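Local coordinates for GGDEF family protein (Vibrio cholerae, PDB 5GZS) that binds arginine in its periplasmic portion and, as a diguanylate cyclase, probably couples that sensing to cyclic di-GMP synthesis, at residues Ala250-Gln255 with Glu440-Thr445; Asp279-Lys284 with Asn300-Ser305; Phe344-Leu349 with Lys356-Tyr361. All coordinates share one frame; numbering follows the deposited sequence.

Contact 1 (Ala250-Gln255 with Glu440-Thr445)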
loop_
_atom_site.group_PDB
_atom_site.type_symbol
_atom_site.label_atom_id
_atom_site.label_comp_id
_atom_site.label_asym_id
_atom_site.label_seq_id
_atom_site.Cartn_x
_atom_site.Cartn_y
_atom_site.Cartn_z
ATOM N N ALA A 250 -11.698 20.399 8.993
ATOM C CA ALA A 250 -12.885 21.019 9.584
ATOM C C ALA A 250 -14.105 20.141 9.377
ATOM O O ALA A 250 -14.910 19.966 10.294
ATOM C CB ALA A 250 -13.120 22.387 9.015
ATOM N N ASP A 251 -14.218 19.585 8.172
ATOM C CA ASP A 251 -15.297 18.665 7.836
ATOM C C ASP A 251 -15.235 17.428 8.733
ATOM O O ASP A 251 -16.253 17.002 9.262
ATOM C CB ASP A 251 -15.228 18.254 6.356
ATOM C CG ASP A 251 -15.754 19.345 5.407
ATOM O OD1 ASP A 251 -15.944 20.503 5.850
ATOM O OD2 ASP A 251 -15.941 19.048 4.203
ATOM N N VAL A 252 -14.052 16.851 8.917
ATOM C CA VAL A 252 -13.981 15.643 9.708
ATOM C C VAL A 252 -14.383 15.933 11.150
ATOM O O VAL A 252 -15.117 15.144 11.774
ATOM C CB VAL A 252 -12.590 15.028 9.700
ATOM C CG1 VAL A 252 -12.574 13.788 10.571
ATOM C CG2 VAL A 252 -12.158 14.731 8.268
ATOM N N VAL A 253 -13.916 17.066 11.676
ATOM C CA VAL A 253 -14.165 17.372 13.078
ATOM C C VAL A 253 -15.636 17.693 13.279
ATOM O O VAL A 253 -16.302 17.047 14.089
ATOM C CB VAL A 253 -13.278 18.531 13.584
ATOM C CG1 VAL A 253 -13.848 19.146 14.834
ATOM C CG2 VAL A 253 -11.863 18.017 13.851
ATOM N N PHE A 254 -16.142 18.661 12.515
ATOM C CA PHE A 254 -17.530 19.093 12.610
ATOM C C PHE A 254 -18.545 17.981 12.372
ATOM O O PHE A 254 -19.488 17.834 13.150
ATOM C CB PHE A 254 -17.790 20.221 11.631
ATOM C CG PHE A 254 -17.450 21.561 12.175
ATOM C CD1 PHE A 254 -17.613 21.826 13.529
ATOM C CD2 PHE A 254 -16.951 22.552 11.353
ATOM C CE1 PHE A 254 -17.298 23.066 14.054
ATOM C CE2 PHE A 254 -16.636 23.793 11.864
ATOM C CZ PHE A 254 -16.806 24.050 13.223
ATOM N N GLN A 255 -18.362 17.205 11.307
ATOM C CA GLN A 255 -19.293 16.114 10.997
ATOM C C GLN A 255 -19.208 14.979 12.011
ATOM O O GLN A 255 -20.210 14.316 12.303
ATOM C CB GLN A 255 -19.049 15.577 9.595
ATOM C CG GLN A 255 -19.435 16.569 8.505
ATOM C CD GLN A 255 -18.988 16.092 7.142
ATOM O OE1 GLN A 255 -18.994 14.893 6.879
ATOM N NE2 GLN A 255 -18.582 17.025 6.272
ATOM N N GLU A 440 -12.864 9.480 2.599
ATOM C CA GLU A 440 -12.426 9.545 1.236
ATOM C C GLU A 440 -13.167 10.614 0.481
ATOM O O GLU A 440 -12.542 11.390 -0.210
ATOM C CB GLU A 440 -12.591 8.189 0.579
ATOM C CG GLU A 440 -11.865 7.076 1.313
ATOM C CD GLU A 440 -11.129 6.134 0.388
ATOM O OE1 GLU A 440 -11.340 6.210 -0.838
ATOM O OE2 GLU A 440 -10.343 5.307 0.891
ATOM N N GLN A 441 -14.481 10.699 0.619
ATOM C CA GLN A 441 -15.218 11.751 -0.074
ATOM C C GLN A 441 -14.757 13.162 0.296
ATOM O O GLN A 441 -14.627 14.029 -0.549
ATOM C CB GLN A 441 -16.729 11.596 0.119
ATOM C CG GLN A 441 -17.555 12.608 -0.665
ATOM C CD GLN A 441 -19.034 12.289 -0.707
ATOM O OE1 GLN A 441 -19.544 11.518 0.099
ATOM N NE2 GLN A 441 -19.732 12.888 -1.655
ATOM N N ILE A 442 -14.488 13.384 1.564
ATOM C CA ILE A 442 -14.094 14.693 2.034
ATOM C C ILE A 442 -12.736 15.026 1.472
ATOM O O ILE A 442 -12.464 16.150 1.005
ATOM C CB ILE A 442 -14.048 14.707 3.569
ATOM C CG1 ILE A 442 -15.443 14.661 4.155
ATOM C CG2 ILE A 442 -13.378 15.955 4.091
ATOM C CD1 ILE A 442 -15.484 14.075 5.536
ATOM N N ILE A 443 -11.871 14.036 1.511
ATOM C CA ILE A 443 -10.529 14.263 1.076
ATOM C C ILE A 443 -10.592 14.621 -0.372
ATOM O O ILE A 443 -9.916 15.524 -0.799
ATOM C CB ILE A 443 -9.630 13.055 1.285
ATOM C CG1 ILE A 443 -9.443 12.818 2.761
ATOM C CG2 ILE A 443 -8.283 13.296 0.653
ATOM C CD1 ILE A 443 -8.592 11.623 3.044
ATOM N N HIS A 444 -11.345 13.864 -1.141
ATOM C CA HIS A 444 -11.381 14.147 -2.534
ATOM C C HIS A 444 -11.718 15.587 -2.680
ATOM O O HIS A 444 -10.943 16.342 -3.234
ATOM C CB HIS A 444 -12.412 13.331 -3.267
ATOM C CG HIS A 444 -12.518 13.708 -4.703
ATOM N ND1 HIS A 444 -11.508 14.371 -5.359
ATOM C CD2 HIS A 444 -13.510 13.549 -5.603
ATOM C CE1 HIS A 444 -11.869 14.594 -6.606
ATOM N NE2 HIS A 444 -13.081 14.111 -6.779
ATOM N N THR A 445 -12.887 15.948 -2.170
ATOM C CA THR A 445 -13.459 17.280 -2.292
ATOM C C THR A 445 -12.433 18.361 -2.248
ATOM O O THR A 445 -12.623 19.409 -2.804
ATOM C CB THR A 445 -14.487 17.537 -1.183
ATOM O OG1 THR A 445 -15.550 16.596 -1.304
ATOM C CG2 THR A 445 -15.067 18.909 -1.297
#

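Contact 2 (Asp279-Lys284 with Asn300-Ser305)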
loop_
_atom_site.group_PDB
_atom_site.type_symbol
_atom_site.label_atom_id
_atom_site.label_comp_id
_atom_site.label_asym_id
_atom_site.label_seq_id
_atom_site.Cartn_x
_atom_site.Cartn_y
_atom_site.Cartn_z
ATOM N N ASP A 279 -0.269 25.276 22.604
ATOM C CA ASP A 279 -0.218 25.914 23.909
ATOM C C ASP A 279 -1.641 26.107 24.420
ATOM O O ASP A 279 -1.911 25.875 25.587
ATOM C CB ASP A 279 0.532 27.256 23.841
ATOM C CG ASP A 279 1.971 27.103 23.340
ATOM O OD1 ASP A 279 2.307 26.025 22.809
ATOM O OD2 ASP A 279 2.761 28.063 23.475
ATOM N N ASP A 280 -2.559 26.512 23.546
ATOM C CA ASP A 280 -3.962 26.675 23.933
ATOM C C ASP A 280 -4.567 25.339 24.381
ATOM O O ASP A 280 -5.418 25.272 25.296
ATOM C CB ASP A 280 -4.768 27.248 22.769
ATOM C CG ASP A 280 -4.682 28.756 22.683
ATOM O OD1 ASP A 280 -3.697 29.274 22.086
ATOM O OD2 ASP A 280 -5.620 29.411 23.212
ATOM N N LEU A 281 -4.113 24.275 23.730
ATOM C CA LEU A 281 -4.522 22.920 24.077
ATOM C C LEU A 281 -3.913 22.479 25.414
ATOM O O LEU A 281 -4.593 21.867 26.256
ATOM C CB LEU A 281 -4.122 21.949 22.976
ATOM C CG LEU A 281 -4.770 20.578 23.062
ATOM C CD1 LEU A 281 -6.292 20.710 22.934
ATOM C CD2 LEU A 281 -4.189 19.646 21.981
ATOM N N GLN A 282 -2.638 22.796 25.628
ATOM C CA GLN A 282 -2.035 22.452 26.908
ATOM C C GLN A 282 -2.587 23.355 28.006
ATOM O O GLN A 282 -2.754 22.911 29.117
ATOM C CB GLN A 282 -0.516 22.488 26.805
ATOM C CG GLN A 282 -0.012 21.369 25.889
ATOM C CD GLN A 282 1.465 21.455 25.559
ATOM O OE1 GLN A 282 2.287 20.777 26.175
ATOM N NE2 GLN A 282 1.812 22.270 24.567
ATOM N N ASP A 283 -2.951 24.591 27.677
ATOM C CA ASP A 283 -3.642 25.493 28.617
ATOM C C ASP A 283 -4.984 24.960 29.103
ATOM O O ASP A 283 -5.507 25.432 30.114
ATOM C CB ASP A 283 -3.927 26.862 27.970
ATOM C CG ASP A 283 -2.686 27.700 27.756
ATOM O OD1 ASP A 283 -1.555 27.182 27.926
ATOM O OD2 ASP A 283 -2.855 28.889 27.398
ATOM N N LYS A 284 -5.564 24.038 28.341
ATOM C CA LYS A 284 -6.972 23.641 28.497
ATOM C C LYS A 284 -7.910 24.812 28.163
ATOM O O LYS A 284 -9.069 24.840 28.617
ATOM C CB LYS A 284 -7.282 23.115 29.917
ATOM C CG LYS A 284 -6.232 22.195 30.537
ATOM C CD LYS A 284 -5.886 21.014 29.636
ATOM C CE LYS A 284 -4.551 20.358 30.036
ATOM N NZ LYS A 284 -4.487 20.122 31.507
ATOM N N ASN A 300 2.422 12.706 24.020
ATOM C CA ASN A 300 2.041 12.596 25.416
ATOM C C ASN A 300 1.391 13.851 25.981
ATOM O O ASN A 300 0.978 13.865 27.142
ATOM C CB ASN A 300 3.277 12.269 26.253
ATOM C CG ASN A 300 4.451 13.186 25.934
ATOM O OD1 ASN A 300 4.637 13.605 24.783
ATOM N ND2 ASN A 300 5.227 13.532 26.962
ATOM N N LEU A 301 1.322 14.919 25.187
ATOM C CA LEU A 301 0.808 16.197 25.697
ATOM C C LEU A 301 -0.666 16.394 25.379
ATOM O O LEU A 301 -1.280 17.368 25.801
ATOM C CB LEU A 301 1.628 17.348 25.133
ATOM C CG LEU A 301 3.130 17.126 25.346
ATOM C CD1 LEU A 301 3.906 17.607 24.142
ATOM C CD2 LEU A 301 3.596 17.858 26.612
ATOM N N ALA A 302 -1.233 15.453 24.636
ATOM C CA ALA A 302 -2.662 15.463 24.354
ATOM C C ALA A 302 -3.158 14.048 24.087
ATOM O O ALA A 302 -2.373 13.139 23.852
ATOM C CB ALA A 302 -2.966 16.371 23.181
ATOM N N TYR A 303 -4.468 13.867 24.157
ATOM C CA TYR A 303 -5.108 12.612 23.796
ATOM C C TYR A 303 -5.427 12.675 22.318
ATOM O O TYR A 303 -5.749 13.755 21.814
ATOM C CB TYR A 303 -6.381 12.403 24.607
ATOM C CG TYR A 303 -6.185 12.137 26.085
ATOM C CD1 TYR A 303 -5.233 11.231 26.534
ATOM C CD2 TYR A 303 -6.967 12.776 27.027
ATOM C CE1 TYR A 303 -5.079 10.974 27.890
ATOM C CE2 TYR A 303 -6.821 12.528 28.369
ATOM C CZ TYR A 303 -5.882 11.622 28.805
ATOM O OH TYR A 303 -5.725 11.379 30.160
ATOM N N PHE A 304 -5.370 11.541 21.621
ATOM C CA PHE A 304 -5.481 11.547 20.159
ATOM C C PHE A 304 -6.531 10.600 19.607
ATOM O O PHE A 304 -6.575 9.443 19.988
ATOM C CB PHE A 304 -4.131 11.187 19.525
ATOM C CG PHE A 304 -3.037 12.172 19.814
ATOM C CD1 PHE A 304 -2.883 13.298 19.032
ATOM C CD2 PHE A 304 -2.142 11.956 20.855
ATOM C CE1 PHE A 304 -1.875 14.206 19.291
ATOM C CE2 PHE A 304 -1.122 12.869 21.124
ATOM C CZ PHE A 304 -0.993 13.996 20.339
ATOM N N SER A 305 -7.374 11.084 18.702
ATOM C CA SER A 305 -8.267 10.196 17.961
ATOM C C SER A 305 -7.399 9.350 17.072
ATOM O O SER A 305 -6.234 9.689 16.890
ATOM C CB SER A 305 -9.251 10.966 17.087
ATOM O OG SER A 305 -8.586 11.390 15.898
#

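Contact 3 (Phe344-Leu349 with Lys356-Tyr361)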
loop_
_atom_site.group_PDB
_atom_site.type_symbol
_atom_site.label_atom_id
_atom_site.label_comp_id
_atom_site.label_asym_id
_atom_site.label_seq_id
_atom_site.Cartn_x
_atom_site.Cartn_y
_atom_site.Cartn_z
ATOM N N PHE A 344 7.470 18.853 13.078
ATOM C CA PHE A 344 7.473 17.417 12.917
ATOM C C PHE A 344 8.523 16.894 11.918
ATOM O O PHE A 344 9.080 15.810 12.126
ATOM C CB PHE A 344 6.099 16.934 12.471
ATOM C CG PHE A 344 6.127 15.580 11.815
ATOM C CD1 PHE A 344 6.418 14.438 12.563
ATOM C CD2 PHE A 344 5.862 15.444 10.463
ATOM C CE1 PHE A 344 6.451 13.179 11.971
ATOM C CE2 PHE A 344 5.881 14.190 9.859
ATOM C CZ PHE A 344 6.181 13.051 10.612
ATOM N N PHE A 345 8.799 17.626 10.837
ATOM C CA PHE A 345 9.735 17.088 9.833
ATOM C C PHE A 345 11.139 17.094 10.420
ATOM O O PHE A 345 11.966 16.263 10.058
ATOM C CB PHE A 345 9.680 17.870 8.504
ATOM C CG PHE A 345 8.396 17.666 7.728
ATOM C CD1 PHE A 345 7.747 16.436 7.733
ATOM C CD2 PHE A 345 7.823 18.710 7.018
ATOM C CE1 PHE A 345 6.566 16.254 7.030
ATOM C CE2 PHE A 345 6.626 18.530 6.313
ATOM C CZ PHE A 345 6.002 17.305 6.317
ATOM N N GLU A 346 11.413 18.002 11.353
ATOM C CA GLU A 346 12.750 18.036 11.937
ATOM C C GLU A 346 12.964 16.762 12.732
ATOM O O GLU A 346 14.006 16.107 12.640
ATOM C CB GLU A 346 12.943 19.265 12.808
ATOM C CG GLU A 346 14.328 19.385 13.444
ATOM C CD GLU A 346 14.430 20.615 14.340
ATOM O OE1 GLU A 346 13.375 21.051 14.869
ATOM O OE2 GLU A 346 15.544 21.167 14.481
ATOM N N GLU A 347 11.949 16.393 13.488
ATOM C CA GLU A 347 12.006 15.171 14.244
ATOM C C GLU A 347 12.182 14.003 13.288
ATOM O O GLU A 347 13.057 13.161 13.497
ATOM C CB GLU A 347 10.748 15.046 15.084
ATOM C CG GLU A 347 10.413 13.687 15.645
ATOM C CD GLU A 347 9.149 13.778 16.494
ATOM O OE1 GLU A 347 8.384 12.792 16.555
ATOM O OE2 GLU A 347 8.924 14.860 17.092
ATOM N N LEU A 348 11.388 13.977 12.220
ATOM C CA LEU A 348 11.415 12.860 11.283
ATOM C C LEU A 348 12.823 12.617 10.755
ATOM O O LEU A 348 13.315 11.487 10.738
ATOM C CB LEU A 348 10.458 13.107 10.115
ATOM C CG LEU A 348 10.458 12.055 8.996
ATOM C CD1 LEU A 348 10.395 10.632 9.566
ATOM C CD2 LEU A 348 9.261 12.298 8.048
ATOM N N LEU A 349 13.482 13.692 10.346
ATOM C CA LEU A 349 14.782 13.548 9.744
ATOM C C LEU A 349 15.780 13.141 10.798
ATOM O O LEU A 349 16.703 12.369 10.516
ATOM C CB LEU A 349 15.203 14.834 9.041
ATOM C CG LEU A 349 14.424 15.070 7.744
ATOM C CD1 LEU A 349 15.207 16.008 6.859
ATOM C CD2 LEU A 349 14.158 13.774 7.023
ATOM N N LYS A 356 22.883 13.979 11.758
ATOM C CA LYS A 356 23.138 14.790 10.577
ATOM C C LYS A 356 22.725 16.234 10.853
ATOM O O LYS A 356 21.743 16.481 11.565
ATOM C CB LYS A 356 22.369 14.225 9.376
ATOM C CG LYS A 356 22.369 15.089 8.123
ATOM C CD LYS A 356 21.267 14.655 7.155
ATOM C CE LYS A 356 21.300 15.462 5.872
ATOM N NZ LYS A 356 22.668 16.002 5.617
ATOM N N ILE A 357 23.464 17.192 10.301
ATOM C CA ILE A 357 23.052 18.576 10.443
ATOM C C ILE A 357 21.862 18.875 9.556
ATOM O O ILE A 357 21.921 18.711 8.328
ATOM C CB ILE A 357 24.156 19.567 10.098
ATOM C CG1 ILE A 357 25.278 19.461 11.115
ATOM C CG2 ILE A 357 23.596 20.982 10.217
ATOM C CD1 ILE A 357 24.784 19.764 12.529
ATOM N N LEU A 358 20.777 19.287 10.199
ATOM C CA LEU A 358 19.651 19.884 9.515
ATOM C C LEU A 358 19.772 21.385 9.744
ATOM O O LEU A 358 20.345 21.807 10.750
ATOM C CB LEU A 358 18.324 19.336 10.050
ATOM C CG LEU A 358 18.228 17.819 10.261
ATOM C CD1 LEU A 358 16.943 17.440 11.019
ATOM C CD2 LEU A 358 18.279 17.134 8.934
ATOM N N PHE A 359 19.274 22.187 8.807
ATOM C CA PHE A 359 19.214 23.636 8.992
ATOM C C PHE A 359 17.806 23.975 9.451
ATOM O O PHE A 359 16.833 23.554 8.817
ATOM C CB PHE A 359 19.564 24.382 7.704
ATOM C CG PHE A 359 20.988 24.196 7.269
ATOM C CD1 PHE A 359 21.358 23.131 6.456
ATOM C CD2 PHE A 359 21.962 25.089 7.677
ATOM C CE1 PHE A 359 22.676 22.966 6.061
ATOM C CE2 PHE A 359 23.268 24.936 7.293
ATOM C CZ PHE A 359 23.636 23.877 6.482
ATOM N N SER A 360 17.686 24.706 10.558
ATOM C CA SER A 360 16.364 24.966 11.119
ATOM C C SER A 360 15.905 26.389 10.851
ATOM O O SER A 360 16.713 27.314 10.761
ATOM C CB SER A 360 16.341 24.685 12.625
ATOM O OG SER A 360 17.154 23.570 12.953
ATOM N N TYR A 361 14.597 26.543 10.711
ATOM C CA TYR A 361 14.014 27.836 10.453
ATOM C C TYR A 361 12.797 28.019 11.320
ATOM O O TYR A 361 12.298 27.070 11.941
ATOM C CB TYR A 361 13.638 27.993 8.983
ATOM C CG TYR A 361 14.823 28.063 8.081
ATOM C CD1 TYR A 361 15.423 26.904 7.601
ATOM C CD2 TYR A 361 15.368 29.285 7.723
ATOM C CE1 TYR A 361 16.531 26.959 6.770
ATOM C CE2 TYR A 361 16.478 29.357 6.888
ATOM C CZ TYR A 361 17.052 28.187 6.415
ATOM O OH TYR A 361 18.143 28.249 5.593
#

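Contact 1 (Ala250-Gln255 with Glu440-Thr445)
Ile442 projects from helix 439-445 onto the side of helix 248-259, where its two branches meet different residues. Ile442 is buried and loses more surface here than any other residue of the two segments; its methyl CG2 lies 3.7 Å from Asp251 CB, where the backbones also come nearest, with the CA atoms of Asp251 and Ile442 7.1 Å apart. Ile442 has CG2 anti to its backbone N and CG1 anti to its carbonyl carbon (chi1 -72°), a torsion that sends CG2 to Asp251 and leaves CD1 to run on toward Gln255, one turn further along helix 248-259. The short axes approach to 10.3 Å at 145° between their N-to-C directions, so two roughly antiparallel helices meet through one central side chain. This lays C-terminal helix 439-445 against helix 248-259, which packs through Ala250 and Val253 on strand 226-230, in the solute-binding-protein-like second half of the chain. Buried Val252 stands further back, its CG2 4.4 Å from Ile442 CD1. The looser margin is the partly exposed Gln255, whose OE1 comes to 3.8 Å from Ile442 CD1; no hydrogen bond spans the two segments. The carboxylate of Asp251 instead bonds through OD2 to Tyr446 OH, while on the exposed flank Thr445 OG1 donates to Gln441 O at 2.8 Å.

Contact 2 (Asp279-Lys284 with Asn300-Ser305)
Leu281 and Gln282, on the last turn of helix 277-282, meet Ala302 and Leu301 on the approach to strand 303-304. That strand is the outermost one, within this chain, of a mixed five-stranded sheet in a region related to family 3 solute-binding proteins, so the contact ties a helix to the sheet's edge. The apolar component is a single methyl pair, Leu281 CD2 to Ala302 CB at 3.7 Å. Leu281 turns CG anti to its backbone N (chi1 -166°), which directs the branch carrying CD2 to the small Ala302; Leu289 of strand 288-292 and Phe278 add to the surrounding hydrophobic packing. Polar-to-apolar contact makes up the rest: the Gln282 chain is extended beyond CG and crosses Leu301 at a slant, bringing its amide carbonyl against the leucine. No hydrogen bond joins the segments, and Gln282 NE2 reaches back to Phe278 O in a weak one. Backbone bonds finish the helix, where Lys284 has positive phi (65°) in a Schellman motif and Lys284 N donates to Leu281 O at 3.2 Å. At the Gln282-Leu301 crossing, Gln282 OE1 lies 3.6 Å from Leu301 CB.

Contact 3 (Phe344-Leu349 with Lys356-Tyr361)
Leu358 reaches across to helix 344-352, and it buries more surface in the contact than any other residue of the two segments. The hydrophobic part is a fork: Leu358 CD1 lies 3.7 Å from Leu349 CB, and its other methyl, Leu358 CD2, is 3.8 Å from the same Leu349 CB. CD2 also approaches the branch end, 3.9 Å from Leu349 CD1, so both methyls close on one leucine. The CD1 methyl extends to the preceding turn as well, 4.1 Å from Glu346 CG and beside the Glu346 carbonyl. Leu349 and Glu346 rest in turn on Ile337 and Val339 of strand 337-340. These elements form a beta-alpha-beta unit in which strands 337-340 and 359-361 run parallel with the helix between them, and Phe359 makes backbone bonds to Ile337 and Val339.

The polar part is one hydrogen bond, from Ser360 OG to Glu346 OE2 at 3.3 Å. Glu346 carries CG anti to its backbone N (chi1 -179°) and stays extended beyond it, which carries the carboxylate beyond Leu358 CD1 to the serine. The hydroxyl meets OE2 from above the carboxylate plane, 45° out of it. The other oxygen, OE1, accepts from Asp342 N, just before the helix.

Both carboxylate oxygens thus have a partner, OE1 a backbone amide and OE2 a longer, out-of-plane hydroxyl; the amide is probably the stronger hold, and the link to the exposed Ser360 adds a modest one.

After the N-terminal arginine-binding region, the chain enters its second solute-binding-like region and lays down helix 248-259, the first side of contact 1. Contact 2 then closes a short loop, linking helix 277-282 to strand 303-304 at the edge of one five-stranded sheet. Contact 3 follows in series, closing a tighter loop between helix 344-352 and strand 359-361 at the edge of the other. Only at helix 439-445 does contact 1 close, so both smaller loops nest within it and none cross. The contacts do not touch one another; their centres lie about 22 Å (1 and 2), 23 Å (2 and 3) and 30 Å (1 and 3) apart. Segments of contacts 1 and 3 also meet the second subunit.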